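Local coordinates for cellulase IBT99 (PDB 6WBT), which probably hydrolyses 6-phospho-alpha-glucosides, as an NAD- and manganese-binding glycosidase of family 4, at residues A[52-57]-A[64-69]; A[347-352]-A[359-364]; A[351-356]-A[385-390]. All blocks are in the same frame, centred on the assembly; numbering follows the deposited sequence.

Interaction 1: residues A[52-57]-A[64-69]; sequences IVKEVI and VVLKVT
The one flat group here is the peptide carbonyl of Val64, whose O is approached by both arms of Ile57: CG2 stands 3.5 Å from Val64 O and CD1 4.0 Å from it. No aromatic ring takes part, and everything else that touches is aliphatic. The same Ile57 CD1 lies 3.7 Å from Leu66 CB, the beta-branched chain of Ile57 serving loop and strand together. Leu66 sends CG away from its backbone N (chi1 176°), which carries its two methyls to the helix. There Leu66 CD2 meets Val53 CG1 at 3.7 Å and the CG methylene of Lys54 at 3.6 Å, and the leucine crosses each at about a right angle. Val53 suits the buried side, where it also packs on Val21 of helix 17-25; Lys54 lends its aliphatic stem at the solvent-exposed margin. The axes of helix 52-57 and strand 66-69 run nearly antiparallel, at 172° and 10.2 Å apart, as expected of helix and returning strand in a beta-alpha-beta crossover of the Rossmann type, here at the outer strand of the NAD-binding half. With no hydrogen bond between the segments, their union rests on dispersion forces and the exclusion of water from aliphatic surface.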
loop_
_atom_site.group_PDB
_atom_site.type_symbol
_atom_site.label_atom_id
_atom_site.label_comp_id
_atom_site.label_asym_id
_atom_site.label_seq_id
_atom_site.Cartn_x
_atom_site.Cartn_y
_atom_site.Cartn_z
ATOM N N ILE A 52 50.486 0.730 -16.987
ATOM C CA ILE A 52 49.741 0.045 -18.038
ATOM C C ILE A 52 48.759 0.999 -18.701
ATOM O O ILE A 52 48.556 0.954 -19.920
ATOM C CB ILE A 52 49.028 -1.192 -17.466
ATOM C CG1 ILE A 52 49.979 -1.983 -16.570
ATOM C CG2 ILE A 52 48.505 -2.073 -18.589
ATOM C CD1 ILE A 52 49.327 -3.160 -15.904
ATOM N N VAL A 53 48.132 1.877 -17.912
ATOM C CA VAL A 53 47.190 2.843 -18.470
ATOM C C VAL A 53 47.896 3.766 -19.455
ATOM O O VAL A 53 47.352 4.101 -20.514
ATOM C CB VAL A 53 46.503 3.634 -17.342
ATOM C CG1 VAL A 53 45.540 4.660 -17.918
ATOM C CG2 VAL A 53 45.772 2.687 -16.401
ATOM N N LYS A 54 49.122 4.185 -19.127
ATOM C CA LYS A 54 49.905 4.978 -20.069
ATOM C C LYS A 54 50.225 4.178 -21.325
ATOM O O LYS A 54 50.225 4.723 -22.435
ATOM C CB LYS A 54 51.191 5.469 -19.402
ATOM C CG LYS A 54 50.966 6.471 -18.283
ATOM C CD LYS A 54 52.239 6.718 -17.494
ATOM C CE LYS A 54 51.982 7.637 -16.311
ATOM N NZ LYS A 54 53.197 7.814 -15.469
ATOM N N GLU A 55 50.497 2.880 -21.169
ATOM C CA GLU A 55 50.754 2.035 -22.330
ATOM C C GLU A 55 49.490 1.820 -23.152
ATOM O O GLU A 55 49.564 1.706 -24.381
ATOM C CB GLU A 55 51.335 0.693 -21.882
ATOM C CG GLU A 55 52.236 0.024 -22.908
ATOM C CD GLU A 55 53.535 0.777 -23.123
ATOM O OE1 GLU A 55 54.084 0.713 -24.243
ATOM O OE2 GLU A 55 54.005 1.436 -22.172
ATOM N N VAL A 56 48.328 1.760 -22.497
ATOM C CA VAL A 56 47.066 1.669 -23.225
ATOM C C VAL A 56 46.777 2.977 -23.948
ATOM O O VAL A 56 46.340 2.981 -25.106
ATOM C CB VAL A 56 45.923 1.285 -22.268
ATOM C CG1 VAL A 56 44.582 1.358 -22.982
ATOM C CG2 VAL A 56 46.150 -0.107 -21.699
ATOM N N ILE A 57 47.011 4.108 -23.279
ATOM C CA ILE A 57 46.838 5.407 -23.920
ATOM C C ILE A 57 47.804 5.554 -25.089
ATOM O O ILE A 57 47.444 6.071 -26.153
ATOM C CB ILE A 57 47.013 6.537 -22.888
ATOM C CG1 ILE A 57 45.829 6.560 -21.920
ATOM C CG2 ILE A 57 47.175 7.885 -23.576
ATOM C CD1 ILE A 57 45.925 7.633 -20.862
ATOM N N VAL A 64 45.351 11.793 -25.310
ATOM C CA VAL A 64 44.621 11.929 -24.054
ATOM C C VAL A 64 45.628 12.071 -22.919
ATOM O O VAL A 64 46.466 11.188 -22.707
ATOM C CB VAL A 64 43.688 10.732 -23.821
ATOM C CG1 VAL A 64 42.967 10.873 -22.490
ATOM C CG2 VAL A 64 42.690 10.609 -24.963
ATOM N N VAL A 65 45.545 13.182 -22.191
ATOM C CA VAL A 65 46.440 13.437 -21.067
ATOM C C VAL A 65 45.951 12.667 -19.847
ATOM O O VAL A 65 44.753 12.655 -19.537
ATOM C CB VAL A 65 46.529 14.949 -20.786
ATOM C CG1 VAL A 65 45.141 15.575 -20.784
ATOM C CG2 VAL A 65 47.239 15.210 -19.466
ATOM N N LEU A 66 46.878 12.014 -19.152
ATOM C CA LEU A 66 46.572 11.205 -17.981
ATOM C C LEU A 66 47.174 11.849 -16.740
ATOM O O LEU A 66 48.377 12.132 -16.703
ATOM C CB LEU A 66 47.108 9.780 -18.140
ATOM C CG LEU A 66 46.928 8.854 -16.935
ATOM C CD1 LEU A 66 45.455 8.575 -16.681
ATOM C CD2 LEU A 66 47.698 7.559 -17.133
ATOM N N LYS A 67 46.339 12.073 -15.729
ATOM C CA LYS A 67 46.774 12.606 -14.445
ATOM C C LYS A 67 46.537 11.559 -13.365
ATOM O O LYS A 67 45.457 10.963 -13.297
ATOM C CB LYS A 67 46.032 13.899 -14.103
ATOM C CG LYS A 67 46.070 14.948 -15.204
ATOM C CD LYS A 67 46.821 16.198 -14.773
ATOM C CE LYS A 67 48.308 15.929 -14.601
ATOM N NZ LYS A 67 49.059 17.168 -14.258
ATOM N N VAL A 68 47.546 11.333 -12.530
ATOM C CA VAL A 68 47.484 10.350 -11.455
ATOM C C VAL A 68 47.723 11.071 -10.138
ATOM O O VAL A 68 48.660 11.870 -10.023
ATOM C CB VAL A 68 48.510 9.220 -11.659
ATOM C CG1 VAL A 68 48.429 8.216 -10.519
ATOM C CG2 VAL A 68 48.282 8.534 -12.997
ATOM N N THR A 69 46.879 10.791 -9.149
ATOM C CA THR A 69 46.986 11.464 -7.863
ATOM C C THR A 69 46.355 10.602 -6.781
ATOM O O THR A 69 45.559 9.700 -7.059
ATOM C CB THR A 69 46.316 12.841 -7.888
ATOM O OG1 THR A 69 46.467 13.470 -6.610
ATOM C CG2 THR A 69 44.836 12.699 -8.201
#

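Interaction 2: residues A[347-352]-A[359-364]; sequences NGAIEN and VEIPGY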
loop_
_atom_site.group_PDB
_atom_site.type_symbol
_atom_site.label_atom_id
_atom_site.label_comp_id
_atom_site.label_asym_id
_atom_site.label_seq_id
_atom_site.Cartn_x
_atom_site.Cartn_y
_atom_site.Cartn_z
ATOM N N ASN A 347 10.090 2.553 -4.615
ATOM C CA ASN A 347 9.099 3.628 -4.567
ATOM C C ASN A 347 7.889 3.309 -5.444
ATOM O O ASN A 347 7.317 4.185 -6.095
ATOM C CB ASN A 347 9.724 4.968 -4.964
ATOM C CG ASN A 347 10.664 5.510 -3.905
ATOM O OD1 ASN A 347 10.447 5.317 -2.708
ATOM N ND2 ASN A 347 11.716 6.194 -4.340
ATOM N N GLY A 348 7.500 2.035 -5.466
ATOM C CA GLY A 348 6.349 1.597 -6.226
ATOM C C GLY A 348 6.652 0.966 -7.568
ATOM O O GLY A 348 5.713 0.558 -8.262
ATOM N N ALA A 349 7.927 0.880 -7.961
ATOM C CA ALA A 349 8.271 0.218 -9.215
ATOM C C ALA A 349 7.835 -1.242 -9.193
ATOM O O ALA A 349 7.124 -1.706 -10.092
ATOM C CB ALA A 349 9.772 0.335 -9.475
ATOM N N ILE A 350 8.257 -1.981 -8.172
ATOM C CA ILE A 350 7.726 -3.305 -7.874
ATOM C C ILE A 350 6.770 -3.133 -6.701
ATOM O O ILE A 350 7.195 -2.820 -5.583
ATOM C CB ILE A 350 8.842 -4.310 -7.557
ATOM C CG1 ILE A 350 9.846 -4.375 -8.711
ATOM C CG2 ILE A 350 8.255 -5.686 -7.283
ATOM C CD1 ILE A 350 10.993 -5.338 -8.476
ATOM N N GLU A 351 5.473 -3.336 -6.954
ATOM C CA GLU A 351 4.451 -2.908 -6.003
ATOM C C GLU A 351 4.498 -3.711 -4.708
ATOM O O GLU A 351 4.275 -3.158 -3.625
ATOM C CB GLU A 351 3.063 -3.012 -6.637
ATOM C CG GLU A 351 2.243 -1.732 -6.547
ATOM C CD GLU A 351 0.757 -1.974 -6.737
ATOM O OE1 GLU A 351 -0.012 -1.756 -5.775
ATOM O OE2 GLU A 351 0.359 -2.390 -7.844
ATOM N N ASN A 352 4.781 -5.012 -4.792
ATOM C CA ASN A 352 4.753 -5.858 -3.602
ATOM C C ASN A 352 5.908 -5.593 -2.647
ATOM O O ASN A 352 5.943 -6.202 -1.573
ATOM C CB ASN A 352 4.761 -7.335 -3.997
ATOM C CG ASN A 352 4.336 -7.559 -5.429
ATOM O OD1 ASN A 352 5.115 -7.341 -6.356
ATOM N ND2 ASN A 352 3.101 -8.008 -5.620
ATOM N N VAL A 359 15.879 -2.107 -5.938
ATOM C CA VAL A 359 15.640 -3.171 -6.905
ATOM C C VAL A 359 16.468 -2.914 -8.154
ATOM O O VAL A 359 16.837 -1.776 -8.466
ATOM C CB VAL A 359 14.138 -3.282 -7.239
ATOM C CG1 VAL A 359 13.357 -3.724 -6.014
ATOM C CG2 VAL A 359 13.615 -1.951 -7.759
ATOM N N GLU A 360 16.762 -3.991 -8.879
ATOM C CA GLU A 360 17.530 -3.945 -10.121
ATOM C C GLU A 360 16.563 -4.206 -11.272
ATOM O O GLU A 360 16.187 -5.353 -11.531
ATOM C CB GLU A 360 18.667 -4.964 -10.088
ATOM C CG GLU A 360 19.521 -5.001 -11.345
ATOM C CD GLU A 360 20.786 -5.819 -11.161
ATOM O OE1 GLU A 360 21.762 -5.290 -10.587
ATOM O OE2 GLU A 360 20.803 -6.994 -11.582
ATOM N N ILE A 361 16.161 -3.139 -11.958
ATOM C CA ILE A 361 15.128 -3.208 -12.989
ATOM C C ILE A 361 15.576 -2.407 -14.202
ATOM O O ILE A 361 16.458 -1.542 -14.102
ATOM C CB ILE A 361 13.774 -2.678 -12.474
ATOM C CG1 ILE A 361 13.935 -1.265 -11.909
ATOM C CG2 ILE A 361 13.194 -3.617 -11.426
ATOM C CD1 ILE A 361 12.636 -0.636 -11.470
ATOM N N PRO A 362 14.994 -2.683 -15.372
ATOM C CA PRO A 362 15.355 -1.906 -16.565
ATOM C C PRO A 362 14.909 -0.457 -16.450
ATOM O O PRO A 362 13.833 -0.155 -15.928
ATOM C CB PRO A 362 14.617 -2.628 -17.700
ATOM C CG PRO A 362 13.503 -3.350 -17.027
ATOM C CD PRO A 362 14.064 -3.776 -15.705
ATOM N N GLY A 363 15.754 0.442 -16.947
ATOM C CA GLY A 363 15.444 1.859 -16.940
ATOM C C GLY A 363 16.145 2.560 -18.083
ATOM O O GLY A 363 17.138 2.069 -18.629
ATOM N N TYR A 364 15.612 3.725 -18.441
ATOM C CA TYR A 364 16.140 4.531 -19.535
ATOM C C TYR A 364 17.082 5.585 -18.967
ATOM O O TYR A 364 16.656 6.459 -18.203
ATOM C CB TYR A 364 15.006 5.181 -20.328
ATOM C CG TYR A 364 14.154 4.188 -21.090
ATOM C CD1 TYR A 364 13.137 3.484 -20.455
ATOM C CD2 TYR A 364 14.367 3.953 -22.441
ATOM C CE1 TYR A 364 12.358 2.575 -21.147
ATOM C CE2 TYR A 364 13.593 3.045 -23.141
ATOM C CZ TYR A 364 12.590 2.360 -22.489
ATOM O OH TYR A 364 11.816 1.457 -23.180
#
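Ile350 turns its CG1 branch away from its own carbonyl carbon (chi1 -56°) and keeps it extended, and this carries the terminal CD1 to Val359, 3.8 Å from CG1 of that valine. The two side chains run past one another in opposite senses, so Ile350 CD1 also rests 4.0 Å from Val359 CB. Ile361 takes a less common setting: CG1 sits between its backbone N and carbonyl carbon (chi1 54°), and its extended arm delivers CD1 to Ala349 CB at 3.6 Å. Ile361 CG2, the other branch, faces Ile350 CD1 at 4.1 Å. The loop therefore folds back over the strand into which it leads. It belongs to the long connection between the neighbouring antiparallel strands 338-345 and 358-366 of the large mixed sheet, a hairpin-like link whose strands pair through Val344 and Val359. Beta-branched Val359 and Ile361 suit an extended strand, while the small methyl of Ala349 fits against the end of Ile361. The Ala349 backbone bonds to that of Gly376. All four touching residues are buried. Ile350 has further apolar company in Phe197 of strand 192-197, and its N is held by Asn346 OD1; Ala349 also packs against Arg374 of the second subunit.

Interaction 3: residues A[351-356]-A[385-390]; sequences ENLSDD and LIEQQD
Leu353 makes the apolar part of the contact, lodging its two methyls against helix 385-390. Leu353 CD1 lies 3.7 Å from Ile386 CG2, and Leu353 CD2 lies 3.9 Å from that same methyl, the leucine and isoleucine crossing at about a right angle. Leu353 CD2 also passes 4.1 Å from Glu387 CD, because the glutamate chain folds at chi2 (-74°) and lays its carboxylate beside the leucine. Polar contact is carried by water, since no direct hydrogen bond spans the segments. One water accepts from Ser354 N at 3.1 Å and donates to Glu387 OE1 at 3.2 Å and Asp390 OD2 at 3.0 Å, joining the loop backbone to two carboxylates one helical turn apart. A second water donates to Glu387 OE2 and makes a weak bond with Ser354 OG. Asn352 O and Glu387 OE2 come within 3.3 Å, but both are acceptors and do not bond. Among charges, Glu387 OE2 forms a salt bridge with Lys383 a turn earlier, and Asp390 OD1 one with Lys156. An alanine in place of Glu387 would probably leave Lys383 without its mate, both waters less firmly held and CD2 of Leu353 poorly covered. Asp356 OD2 pairs with Arg380 of the third subunit, whose Glu387 packs against this one. Water-bridged carboxylates beside that intersubunit salt bridge mark this loop and helix 380-402 as part of a polar interface within the tetramer.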
loop_
_atom_site.group_PDB
_atom_site.type_symbol
_atom_site.label_atom_id
_atom_site.label_comp_id
_atom_site.label_asym_id
_atom_site.label_seq_id
_atom_site.Cartn_x
_atom_site.Cartn_y
_atom_site.Cartn_z
ATOM N N GLU A 351 5.473 -3.336 -6.954
ATOM C CA GLU A 351 4.451 -2.908 -6.003
ATOM C C GLU A 351 4.498 -3.711 -4.708
ATOM O O GLU A 351 4.275 -3.158 -3.625
ATOM C CB GLU A 351 3.063 -3.012 -6.637
ATOM C CG GLU A 351 2.243 -1.732 -6.547
ATOM C CD GLU A 351 0.757 -1.974 -6.737
ATOM O OE1 GLU A 351 -0.012 -1.756 -5.775
ATOM O OE2 GLU A 351 0.359 -2.390 -7.844
ATOM N N ASN A 352 4.781 -5.012 -4.792
ATOM C CA ASN A 352 4.753 -5.858 -3.602
ATOM C C ASN A 352 5.908 -5.593 -2.647
ATOM O O ASN A 352 5.943 -6.202 -1.573
ATOM C CB ASN A 352 4.761 -7.335 -3.997
ATOM C CG ASN A 352 4.336 -7.559 -5.429
ATOM O OD1 ASN A 352 5.115 -7.341 -6.356
ATOM N ND2 ASN A 352 3.101 -8.008 -5.620
ATOM N N LEU A 353 6.844 -4.713 -2.994
ATOM C CA LEU A 353 8.031 -4.483 -2.188
ATOM C C LEU A 353 7.989 -3.108 -1.536
ATOM O O LEU A 353 7.236 -2.219 -1.944
ATOM C CB LEU A 353 9.298 -4.625 -3.037
ATOM C CG LEU A 353 9.499 -6.009 -3.656
ATOM C CD1 LEU A 353 10.737 -6.026 -4.532
ATOM C CD2 LEU A 353 9.587 -7.069 -2.568
ATOM N N SER A 354 8.821 -2.946 -0.510
ATOM C CA SER A 354 8.890 -1.694 0.226
ATOM C C SER A 354 9.466 -0.584 -0.652
ATOM O O SER A 354 10.052 -0.830 -1.710
ATOM C CB SER A 354 9.734 -1.863 1.489
ATOM O OG SER A 354 9.171 -2.841 2.348
ATOM N N ASP A 355 9.287 0.658 -0.198
ATOM C CA ASP A 355 9.732 1.797 -0.994
ATOM C C ASP A 355 11.253 1.892 -1.030
ATOM O O ASP A 355 11.840 2.142 -2.089
ATOM C CB ASP A 355 9.128 3.090 -0.447
ATOM C CG ASP A 355 7.639 2.973 -0.186
ATOM O OD1 ASP A 355 7.091 1.860 -0.330
ATOM O OD2 ASP A 355 7.013 3.997 0.164
ATOM N N ASP A 356 11.909 1.690 0.113
ATOM C CA ASP A 356 13.356 1.830 0.215
ATOM C C ASP A 356 14.113 0.598 -0.263
ATOM O O ASP A 356 15.316 0.486 0.002
ATOM C CB ASP A 356 13.753 2.153 1.659
ATOM C CG ASP A 356 13.346 1.067 2.634
ATOM O OD1 ASP A 356 12.363 0.350 2.354
ATOM O OD2 ASP A 356 14.012 0.930 3.682
ATOM N N LEU A 385 11.381 -14.282 -1.386
ATOM C CA LEU A 385 12.838 -14.346 -1.452
ATOM C C LEU A 385 13.454 -12.955 -1.381
ATOM O O LEU A 385 14.466 -12.752 -0.700
ATOM C CB LEU A 385 13.273 -15.063 -2.731
ATOM C CG LEU A 385 13.101 -16.582 -2.757
ATOM C CD1 LEU A 385 13.408 -17.132 -4.140
ATOM C CD2 LEU A 385 13.994 -17.233 -1.713
ATOM N N ILE A 386 12.858 -11.982 -2.076
ATOM C CA ILE A 386 13.385 -10.622 -2.043
ATOM C C ILE A 386 13.097 -9.964 -0.699
ATOM O O ILE A 386 13.914 -9.182 -0.197
ATOM C CB ILE A 386 12.813 -9.803 -3.217
ATOM C CG1 ILE A 386 13.260 -10.406 -4.550
ATOM C CG2 ILE A 386 13.251 -8.349 -3.130
ATOM C CD1 ILE A 386 12.669 -9.718 -5.761
ATOM N N GLU A 387 11.950 -10.275 -0.086
ATOM C CA GLU A 387 11.626 -9.693 1.214
ATOM C C GLU A 387 12.637 -10.107 2.276
ATOM O O GLU A 387 12.978 -9.314 3.161
ATOM C CB GLU A 387 10.212 -10.099 1.639
ATOM C CG GLU A 387 9.090 -9.378 0.903
ATOM C CD GLU A 387 8.916 -7.936 1.344
ATOM O OE1 GLU A 387 9.618 -7.502 2.281
ATOM O OE2 GLU A 387 8.070 -7.234 0.751
ATOM N N GLN A 388 13.130 -11.345 2.206
ATOM C CA GLN A 388 14.110 -11.805 3.184
ATOM C C GLN A 388 15.443 -11.090 3.003
ATOM O O GLN A 388 16.040 -10.611 3.974
ATOM C CB GLN A 388 14.289 -13.319 3.077
ATOM C CG GLN A 388 15.312 -13.888 4.047
ATOM C CD GLN A 388 15.440 -15.393 3.944
ATOM O OE1 GLN A 388 14.781 -16.029 3.122
ATOM N NE2 GLN A 388 16.293 -15.973 4.780
ATOM N N GLN A 389 15.927 -11.008 1.760
ATOM C CA GLN A 389 17.206 -10.352 1.508
ATOM C C GLN A 389 17.120 -8.851 1.744
ATOM O O GLN A 389 18.059 -8.247 2.276
ATOM C CB GLN A 389 17.673 -10.646 0.083
ATOM C CG GLN A 389 18.799 -11.663 -0.003
ATOM C CD GLN A 389 20.124 -11.110 0.480
ATOM O OE1 GLN A 389 20.536 -11.354 1.614
ATOM N NE2 GLN A 389 20.803 -10.362 -0.382
ATOM N N ASP A 390 16.005 -8.227 1.351
ATOM C CA ASP A 390 15.854 -6.791 1.564
ATOM C C ASP A 390 15.842 -6.457 3.050
ATOM O O ASP A 390 16.393 -5.433 3.469
ATOM C CB ASP A 390 14.580 -6.287 0.888
ATOM C CG ASP A 390 14.549 -4.778 0.755
ATOM O OD1 ASP A 390 15.348 -4.237 -0.037
ATOM O OD2 ASP A 390 13.729 -4.135 1.442
HETATM O O HOH W 1 6.876 -5.117 1.458
HETATM O O HOH W 2 10.893 -4.907 0.800
#

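How the interactions relate
From the N terminus, interaction 1 comes first, in series before the others: it closes the short turn between helix 43-60 and strand 66-69, in the nucleotide-binding half. Much later, interaction 2 closes the connection from strand 338-345 to strand 358-366. Interaction 3 starts from the same loop, sharing Glu351 and Asn352, but runs on through strands 358-366 and 369-372 to helix 380-402; the two spans overlap and cross, neither enclosing the other. They adjoin, Val359 CG1 packing 3.8 Å from Leu353 CD1, and together tie the loop to the sheet and to helix 380-402, near subunit boundaries. Their centres lie about 38 and 43 Å from that of interaction 1, although interactions 1 and 2 reach the same mixed sheet.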